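PDB 5UR2: bifunctional protein PutA from Bdellovibrio bacteriovorus, which probably oxidises proline to glutamate in two steps, through an FAD-dependent proline dehydrogenase domain and an NAD-dependent L-glutamate gamma-semialdehyde dehydrogenase domain. Local coordinates for residues E164-L169 with F226-E231; V583-A588 with F773-Q778; A817-V822 with A857-F862. One frame throughout, in Å; residues are numbered along the deposited sequence.

Contact 1: E164-L169 with F226-E231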
loop_
_atom_site.group_PDB
_atom_site.type_symbol
_atom_site.label_atom_id
_atom_site.label_comp_id
_atom_site.label_asym_id
_atom_site.label_seq_id
_atom_site.Cartn_x
_atom_site.Cartn_y
_atom_site.Cartn_z
ATOM N N GLU B 164 27.422 26.040 49.840
ATOM C CA GLU B 164 26.773 26.940 50.790
ATOM C C GLU B 164 25.841 26.179 51.722
ATOM O O GLU B 164 25.789 26.471 52.922
ATOM C CB GLU B 164 26.000 28.032 50.051
ATOM C CG GLU B 164 26.872 29.072 49.376
ATOM C CD GLU B 164 26.157 29.768 48.227
ATOM O OE1 GLU B 164 24.929 29.565 48.091
ATOM O OE2 GLU B 164 26.823 30.506 47.460
ATOM N N LEU B 165 25.093 25.203 51.190
ATOM C CA LEU B 165 24.173 24.432 52.023
ATOM C C LEU B 165 24.915 23.712 53.138
ATOM O O LEU B 165 24.508 23.777 54.303
ATOM C CB LEU B 165 23.380 23.426 51.186
ATOM C CG LEU B 165 22.509 22.472 52.024
ATOM C CD1 LEU B 165 21.403 23.227 52.735
ATOM C CD2 LEU B 165 21.904 21.363 51.180
ATOM N N VAL B 166 26.006 23.020 52.797
ATOM C CA VAL B 166 26.730 22.231 53.792
ATOM C C VAL B 166 27.312 23.132 54.878
ATOM O O VAL B 166 27.202 22.838 56.072
ATOM C CB VAL B 166 27.822 21.384 53.117
ATOM C CG1 VAL B 166 28.746 20.783 54.163
ATOM C CG2 VAL B 166 27.184 20.303 52.277
ATOM N N THR B 167 27.938 24.244 54.481
ATOM C CA THR B 167 28.538 25.140 55.468
ATOM C C THR B 167 27.469 25.716 56.388
ATOM O O THR B 167 27.612 25.712 57.616
ATOM C CB THR B 167 29.326 26.254 54.767
ATOM O OG1 THR B 167 30.394 25.681 54.000
ATOM C CG2 THR B 167 29.928 27.234 55.791
ATOM N N TRP B 168 26.372 26.186 55.803
ATOM C CA TRP B 168 25.337 26.874 56.566
ATOM C C TRP B 168 24.549 25.921 57.476
ATOM O O TRP B 168 24.223 26.276 58.614
ATOM C CB TRP B 168 24.427 27.608 55.584
ATOM C CG TRP B 168 23.211 28.160 56.170
ATOM C CD1 TRP B 168 23.071 29.376 56.766
ATOM C CD2 TRP B 168 21.927 27.539 56.200
ATOM N NE1 TRP B 168 21.774 29.548 57.175
ATOM C CE2 TRP B 168 21.048 28.434 56.841
ATOM C CE3 TRP B 168 21.432 26.311 55.743
ATOM C CZ2 TRP B 168 19.698 28.142 57.047
ATOM C CZ3 TRP B 168 20.094 26.017 55.950
ATOM C CH2 TRP B 168 19.240 26.929 56.598
ATOM N N LEU B 169 24.208 24.716 56.991
ATOM C CA LEU B 169 23.478 23.764 57.834
ATOM C C LEU B 169 24.352 23.221 58.964
ATOM O O LEU B 169 23.881 23.068 60.100
ATOM C CB LEU B 169 22.915 22.616 57.001
ATOM C CG LEU B 169 21.395 22.556 56.905
ATOM C CD1 LEU B 169 20.941 21.283 56.195
ATOM C CD2 LEU B 169 20.797 22.637 58.300
ATOM N N PHE B 226 32.433 16.493 48.891
ATOM C CA PHE B 226 32.781 15.447 49.846
ATOM C C PHE B 226 33.770 15.962 50.880
ATOM O O PHE B 226 33.665 15.631 52.066
ATOM C CB PHE B 226 33.353 14.229 49.131
ATOM C CG PHE B 226 32.313 13.272 48.632
ATOM C CD1 PHE B 226 31.171 13.733 47.999
ATOM C CD2 PHE B 226 32.473 11.907 48.810
ATOM C CE1 PHE B 226 30.203 12.846 47.542
ATOM C CE2 PHE B 226 31.507 11.011 48.357
ATOM C CZ PHE B 226 30.375 11.485 47.718
ATOM N N ARG B 227 34.725 16.795 50.459
ATOM C CA ARG B 227 35.723 17.290 51.402
ATOM C C ARG B 227 35.091 18.209 52.440
ATOM O O ARG B 227 35.311 18.046 53.648
ATOM C CB ARG B 227 36.850 18.015 50.660
ATOM C CG ARG B 227 37.856 18.667 51.620
ATOM C CD ARG B 227 38.963 19.436 50.909
ATOM N NE ARG B 227 39.748 18.582 50.023
ATOM C CZ ARG B 227 39.889 18.784 48.717
ATOM N NH1 ARG B 227 39.294 19.823 48.137
ATOM N NH2 ARG B 227 40.633 17.954 47.993
ATOM N N LEU B 228 34.300 19.186 51.986
ATOM C CA LEU B 228 33.653 20.097 52.923
ATOM C C LEU B 228 32.753 19.342 53.893
ATOM O O LEU B 228 32.737 19.640 55.094
ATOM C CB LEU B 228 32.860 21.159 52.160
ATOM C CG LEU B 228 32.118 22.161 53.043
ATOM C CD1 LEU B 228 33.134 22.952 53.853
ATOM C CD2 LEU B 228 31.278 23.106 52.192
ATOM N N GLY B 229 31.979 18.373 53.393
ATOM C CA GLY B 229 31.152 17.579 54.289
ATOM C C GLY B 229 31.970 16.871 55.352
ATOM O O GLY B 229 31.640 16.908 56.545
ATOM N N MET B 230 33.052 16.216 54.929
ATOM C CA MET B 230 33.920 15.533 55.877
ATOM C C MET B 230 34.449 16.511 56.911
ATOM O O MET B 230 34.417 16.236 58.115
ATOM C CB MET B 230 35.071 14.860 55.133
ATOM C CG MET B 230 36.026 14.074 56.028
ATOM S SD MET B 230 37.346 13.250 55.092
ATOM C CE MET B 230 38.181 14.682 54.408
ATOM N N GLU B 231 34.895 17.683 56.464
ATOM C CA GLU B 231 35.449 18.643 57.408
ATOM C C GLU B 231 34.402 19.099 58.417
ATOM O O GLU B 231 34.719 19.283 59.593
ATOM C CB GLU B 231 36.036 19.841 56.652
ATOM C CG GLU B 231 37.311 19.511 55.897
ATOM C CD GLU B 231 37.717 20.580 54.906
ATOM O OE1 GLU B 231 36.942 21.534 54.705
ATOM O OE2 GLU B 231 38.812 20.457 54.313
#

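Contact 2: V583-A588 with F773-Q778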
loop_
_atom_site.group_PDB
_atom_site.type_symbol
_atom_site.label_atom_id
_atom_site.label_comp_id
_atom_site.label_asym_id
_atom_site.label_seq_id
_atom_site.Cartn_x
_atom_site.Cartn_y
_atom_site.Cartn_z
ATOM N N VAL B 583 35.520 11.408 6.794
ATOM C CA VAL B 583 34.447 12.399 6.722
ATOM C C VAL B 583 34.365 13.285 7.967
ATOM O O VAL B 583 33.621 14.276 7.952
ATOM C CB VAL B 583 33.090 11.712 6.452
ATOM C CG1 VAL B 583 32.052 12.697 5.995
ATOM C CG2 VAL B 583 33.258 10.634 5.403
ATOM N N GLY B 584 35.123 12.991 9.028
ATOM C CA GLY B 584 35.039 13.782 10.247
ATOM C C GLY B 584 33.803 13.503 11.081
ATOM O O GLY B 584 33.421 14.327 11.918
ATOM N N LYS B 585 33.173 12.354 10.896
ATOM C CA LYS B 585 31.976 12.033 11.664
ATOM C C LYS B 585 32.370 11.617 13.081
ATOM O O LYS B 585 33.170 10.686 13.239
ATOM C CB LYS B 585 31.202 10.930 10.948
ATOM C CG LYS B 585 30.595 11.434 9.627
ATOM C CD LYS B 585 29.391 10.626 9.136
ATOM C CE LYS B 585 28.114 10.957 9.858
ATOM N NZ LYS B 585 26.953 10.273 9.225
ATOM N N PRO B 586 31.854 12.276 14.126
ATOM C CA PRO B 586 32.117 11.819 15.500
ATOM C C PRO B 586 31.634 10.390 15.706
ATOM O O PRO B 586 30.749 9.905 14.993
ATOM C CB PRO B 586 31.316 12.800 16.364
ATOM C CG PRO B 586 31.167 14.032 15.499
ATOM C CD PRO B 586 31.067 13.523 14.089
ATOM N N TRP B 587 32.230 9.717 16.706
ATOM C CA TRP B 587 31.970 8.297 16.967
ATOM C C TRP B 587 30.493 7.906 16.874
ATOM O O TRP B 587 30.129 6.973 16.150
ATOM C CB TRP B 587 32.493 7.882 18.352
ATOM C CG TRP B 587 33.989 7.802 18.543
ATOM C CD1 TRP B 587 34.958 8.447 17.826
ATOM C CD2 TRP B 587 34.675 7.026 19.538
ATOM N NE1 TRP B 587 36.200 8.115 18.315
ATOM C CE2 TRP B 587 36.051 7.249 19.368
ATOM C CE3 TRP B 587 34.253 6.160 20.552
ATOM C CZ2 TRP B 587 37.013 6.636 20.175
ATOM C CZ3 TRP B 587 35.208 5.567 21.361
ATOM C CH2 TRP B 587 36.568 5.801 21.162
ATOM N N ALA B 588 29.640 8.574 17.652
ATOM C CA ALA B 588 28.232 8.182 17.726
ATOM C C ALA B 588 27.492 8.511 16.433
ATOM O O ALA B 588 26.562 7.790 16.053
ATOM C CB ALA B 588 27.554 8.855 18.924
ATOM N N PHE B 773 23.886 21.663 15.942
ATOM C CA PHE B 773 25.328 21.477 15.923
ATOM C C PHE B 773 25.766 20.019 15.775
ATOM O O PHE B 773 26.953 19.768 15.548
ATOM C CB PHE B 773 25.955 22.101 17.189
ATOM C CG PHE B 773 25.727 23.601 17.307
ATOM C CD1 PHE B 773 26.012 24.451 16.239
ATOM C CD2 PHE B 773 25.210 24.158 18.475
ATOM C CE1 PHE B 773 25.803 25.830 16.336
ATOM C CE2 PHE B 773 24.992 25.545 18.575
ATOM C CZ PHE B 773 25.299 26.378 17.506
ATOM N N GLY B 774 24.852 19.057 15.855
ATOM C CA GLY B 774 25.178 17.684 15.502
ATOM C C GLY B 774 25.758 17.576 14.099
ATOM O O GLY B 774 25.200 18.149 13.159
ATOM N N PHE B 775 26.885 16.857 13.965
ATOM C CA PHE B 775 27.741 16.790 12.777
ATOM C C PHE B 775 27.976 18.188 12.210
ATOM O O PHE B 775 28.009 18.392 10.989
ATOM C CB PHE B 775 27.181 15.832 11.716
ATOM C CG PHE B 775 28.189 15.456 10.656
ATOM C CD1 PHE B 775 29.541 15.338 10.976
ATOM C CD2 PHE B 775 27.793 15.233 9.337
ATOM C CE1 PHE B 775 30.501 15.010 9.992
ATOM C CE2 PHE B 775 28.730 14.910 8.349
ATOM C CZ PHE B 775 30.088 14.796 8.677
ATOM N N SER B 776 28.139 19.157 13.115
ATOM C CA SER B 776 28.466 20.532 12.759
ATOM C C SER B 776 27.446 21.104 11.780
ATOM O O SER B 776 27.789 21.854 10.870
ATOM C CB SER B 776 29.885 20.628 12.200
ATOM O OG SER B 776 30.817 20.082 13.126
ATOM N N GLY B 777 26.186 20.704 11.950
ATOM C CA GLY B 777 25.115 21.234 11.142
ATOM C C GLY B 777 25.109 20.751 9.711
ATOM O O GLY B 777 24.320 21.259 8.911
ATOM N N GLN B 778 25.939 19.765 9.370
ATOM C CA GLN B 778 26.048 19.286 7.989
ATOM C C GLN B 778 25.016 18.189 7.700
ATOM O O GLN B 778 25.343 17.060 7.330
ATOM C CB GLN B 778 27.467 18.792 7.714
ATOM C CG GLN B 778 28.592 19.831 7.988
ATOM C CD GLN B 778 29.991 19.279 7.679
ATOM O OE1 GLN B 778 30.627 19.686 6.700
ATOM N NE2 GLN B 778 30.461 18.335 8.503
HETATM O O HOH W 1 32.902 17.014 8.294
#

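Contact 3: A817-V822 with A857-F862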
loop_
_atom_site.group_PDB
_atom_site.type_symbol
_atom_site.label_atom_id
_atom_site.label_comp_id
_atom_site.label_asym_id
_atom_site.label_seq_id
_atom_site.Cartn_x
_atom_site.Cartn_y
_atom_site.Cartn_z
ATOM N N ALA B 817 34.720 14.651 21.329
ATOM C CA ALA B 817 34.207 15.635 20.384
ATOM C C ALA B 817 32.680 15.677 20.441
ATOM O O ALA B 817 32.023 14.646 20.272
ATOM C CB ALA B 817 34.670 15.295 18.970
ATOM N N TYR B 818 32.109 16.858 20.703
ATOM C CA TYR B 818 30.695 17.029 20.388
ATOM C C TYR B 818 30.533 17.321 18.902
ATOM O O TYR B 818 29.760 16.655 18.218
ATOM C CB TYR B 818 30.058 18.139 21.225
ATOM C CG TYR B 818 28.549 18.181 21.119
ATOM C CD1 TYR B 818 27.911 18.797 20.038
ATOM C CD2 TYR B 818 27.757 17.594 22.092
ATOM C CE1 TYR B 818 26.522 18.829 19.947
ATOM C CE2 TYR B 818 26.381 17.616 22.016
ATOM C CZ TYR B 818 25.761 18.220 20.950
ATOM O OH TYR B 818 24.379 18.224 20.910
ATOM N N MET B 819 31.262 18.300 18.380
ATOM C CA MET B 819 31.372 18.472 16.942
ATOM C C MET B 819 32.833 18.379 16.514
ATOM O O MET B 819 33.753 18.683 17.291
ATOM C CB MET B 819 30.736 19.788 16.467
ATOM C CG MET B 819 31.003 20.991 17.313
ATOM S SD MET B 819 30.055 22.435 16.742
ATOM C CE MET B 819 30.981 22.902 15.287
ATOM N N GLY B 820 33.034 17.904 15.283
ATOM C CA GLY B 820 34.331 17.913 14.646
ATOM C C GLY B 820 34.377 18.941 13.536
ATOM O O GLY B 820 33.662 19.942 13.575
ATOM N N PRO B 821 35.176 18.690 12.503
ATOM C CA PRO B 821 35.337 19.666 11.417
ATOM C C PRO B 821 34.237 19.540 10.366
ATOM O O PRO B 821 33.490 18.571 10.333
ATOM C CB PRO B 821 36.704 19.292 10.828
ATOM C CG PRO B 821 36.702 17.758 10.954
ATOM C CD PRO B 821 35.962 17.462 12.275
ATOM N N VAL B 822 34.152 20.546 9.483
ATOM C CA VAL B 822 33.294 20.411 8.303
ATOM C C VAL B 822 34.087 19.685 7.218
ATOM O O VAL B 822 35.270 19.389 7.400
ATOM C CB VAL B 822 32.754 21.764 7.792
ATOM C CG1 VAL B 822 31.762 22.373 8.790
ATOM C CG2 VAL B 822 33.904 22.731 7.453
ATOM N N ALA B 857 35.137 24.729 11.693
ATOM C CA ALA B 857 34.329 25.946 11.699
ATOM C C ALA B 857 33.635 26.095 13.060
ATOM O O ALA B 857 33.222 25.098 13.654
ATOM C CB ALA B 857 33.293 25.927 10.562
ATOM N N PRO B 858 33.521 27.311 13.590
ATOM C CA PRO B 858 33.007 27.485 14.953
ATOM C C PRO B 858 31.493 27.431 14.998
ATOM O O PRO B 858 30.814 27.931 14.091
ATOM C CB PRO B 858 33.506 28.884 15.335
ATOM C CG PRO B 858 33.525 29.621 14.017
ATOM C CD PRO B 858 33.919 28.591 12.976
ATOM N N PRO B 859 30.917 26.868 16.058
ATOM C CA PRO B 859 29.468 26.992 16.245
ATOM C C PRO B 859 29.133 28.447 16.544
ATOM O O PRO B 859 29.726 29.060 17.436
ATOM C CB PRO B 859 29.184 26.082 17.445
ATOM C CG PRO B 859 30.471 26.133 18.241
ATOM C CD PRO B 859 31.580 26.239 17.215
ATOM N N THR B 860 28.182 28.998 15.784
ATOM C CA THR B 860 27.904 30.430 15.771
ATOM C C THR B 860 26.402 30.668 15.836
ATOM O O THR B 860 25.649 30.057 15.071
ATOM C CB THR B 860 28.484 31.072 14.504
ATOM O OG1 THR B 860 29.865 30.712 14.375
ATOM C CG2 THR B 860 28.349 32.589 14.547
ATOM N N ILE B 861 25.970 31.588 16.707
ATOM C CA ILE B 861 24.553 31.903 16.889
ATOM C C ILE B 861 24.341 33.404 16.703
ATOM O O ILE B 861 24.979 34.212 17.388
ATOM C CB ILE B 861 24.043 31.480 18.278
ATOM C CG1 ILE B 861 24.348 30.015 18.570
ATOM C CG2 ILE B 861 22.548 31.683 18.364
ATOM C CD1 ILE B 861 23.913 29.596 19.959
ATOM N N PHE B 862 23.436 33.776 15.794
ATOM C CA PHE B 862 23.026 35.166 15.610
ATOM C C PHE B 862 21.632 35.385 16.177
ATOM O O PHE B 862 20.764 34.508 16.095
ATOM C CB PHE B 862 23.040 35.573 14.131
ATOM C CG PHE B 862 24.394 35.507 13.532
ATOM C CD1 PHE B 862 25.248 36.590 13.634
ATOM C CD2 PHE B 862 24.837 34.340 12.918
ATOM C CE1 PHE B 862 26.523 36.524 13.119
ATOM C CE2 PHE B 862 26.102 34.262 12.400
ATOM C CZ PHE B 862 26.953 35.357 12.500
HETATM O O HOH W 2 33.395 22.460 12.463
#

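Contact 1: E164-L169 with F226-E231
V166 and T167 meet L228 and G229 where two outer helices of the proline dehydrogenase barrel lie side by side. Helix 152-173 follows barrel strand 138-144, and helix 211-232 follows strand 194-197. This is the neighbouring-helix packing of a (beta/alpha)8 or TIM barrel, here built on a closed sheet of eight parallel strands. The two helical segments run almost parallel, with 5° between their N-to-C directions. Their axes come within 9.7 Å, and the nearest CA atoms, 6.4 Å apart, are V166 CA and G229 CA.

The contact is small and rests mainly on two side chains. V166 and L228 point toward the opposite helix, and the two side chains run antiparallel alongside one another. V166 CG1 does the touching. It lies anti to the backbone N of its own residue (chi1 169°), which directs it to L228 CG at 3.8 Å. The same methyl also reaches the helix backbone at G229 CA, 4.0 Å away.

The L228 side chain continues beyond V166 and lies across T167, nearly perpendicular to it. No hydrogen bond joins the two segments. The T167 hydroxyl is bonded within its own helix, to the backbone O of M163 one turn earlier, and turns its oxygen to the leucine as a packing surface.

Other faces of the helices serve the rest of the barrel. L165 and L169 pack on strand 138-144, while F226 packs on helix 246-257 and stacks with F268. R227 makes a salt bridge with E261. At the partly exposed side of the interface, both leucine methyls lie near the threonine oxygen: L228 CD2 is 3.3 Å from T167 OG1, and L228 CD1 is 3.9 Å from it.

Contact 2: V583-A588 with F773-Q778
F775 projects its ring against V583, G584, K585 and P586. Its turn also leads to the predicted catalytic C780, whose side chain is about 10 Å from that of F775. From CB, the side chain places CG anti to the backbone N (chi1 -165°), and this carries the ring to the other segment. CD1 meets P586 CD at 3.9 Å, an oblique approach. Farther out, CE1 lies 3.6 Å from G584 O. At the tip, CZ touches K585 CG at 3.5 Å and V583 CG1 at 3.9 Å. The carbonyl oxygens of V583 and G584 both sit at the ring edge, in its plane, facing the positive rim of the aromatic system.

The lysine chain crosses the ring. K585 CE stands over the centre of one face, 4.3 Å from the centroid, in a CH-pi contact. Its ammonium group is held by a salt bridge to D593 and a hydrogen bond to N642 O. Q778 NE2 lies over the opposite face, toward the rim. It donates weakly to F775 O and more closely to a water, 2.8 Å from NE2. That water donates to V583 O, so it bridges the segments.

The buried ring reaches from the turn between helix 761-773 and strand 783-789 to the link between helices 572-583 and 587-611, where P586 is the N-cap of the second helix.

Contact 3: A817-V822 with A857-F862
The nearest CA atoms of an irregular loop and the lead-in to a strand are those of M819 and P859, 8.8 Å apart. Residues 817-822 form the loop, before helix 825-841. Residues 857-859 lead into strand 860-863, an element of the mixed sheet in the aldehyde dehydrogenase part of the chain. The main chains do not bond directly to each other. A water bridges them instead, donating to G820 O at 2.8 Å and to A857 O at 2.9 Å.

M819 spans most of the gap. Its CG stands between the backbone N and the carbonyl carbon (chi1 42°), and the chain bends at chi3 (-75°) to bring sulfur and methyl onto the P859 ring. SD lies 3.8 Å from P859 CB. CE reaches P859 CD at 3.9 Å and also comes 3.5 Å from A857 O. Beside this pair, V822 CG1 packs more loosely on A857 CB at 4.3 Å. P859 also touches F773 of helix 761-773, and V822 touches I831 of helix 825-841.

On the strand side, T860 OG1 donates to P858 O from above the carbonyl plane, 61° out of it, and ties the first strand residue back to P858, two residues earlier.

The chemistry is mostly apolar. Sulfur, methyl and proline carbons fill the buried interface, while the water donates to both backbone oxygens. The S776 hydroxyl also lies close to G820 O. The segments meet without pairing directly.

Along the chain the contacts come in series: contact 1, then contact 2, then contact 3. Contact 1 belongs to the proline dehydrogenase barrel. Contacts 2 and 3 both belong to the aldehyde dehydrogenase family region. The centre of contact 1 lies 42 Å from that of contact 2 and 39 Å from that of contact 3. Contacts 2 and 3 are neighbours, their centres 9 Å apart. S776 OG lies 2.9 Å from G820 O. Segment 773-778 therefore takes part in contact 2 and also touches loop 817-822 of contact 3. Contact 1 lies in the other catalytic part, its nearest atoms about 27 Å from contact 2 and about 26 Å from contact 3.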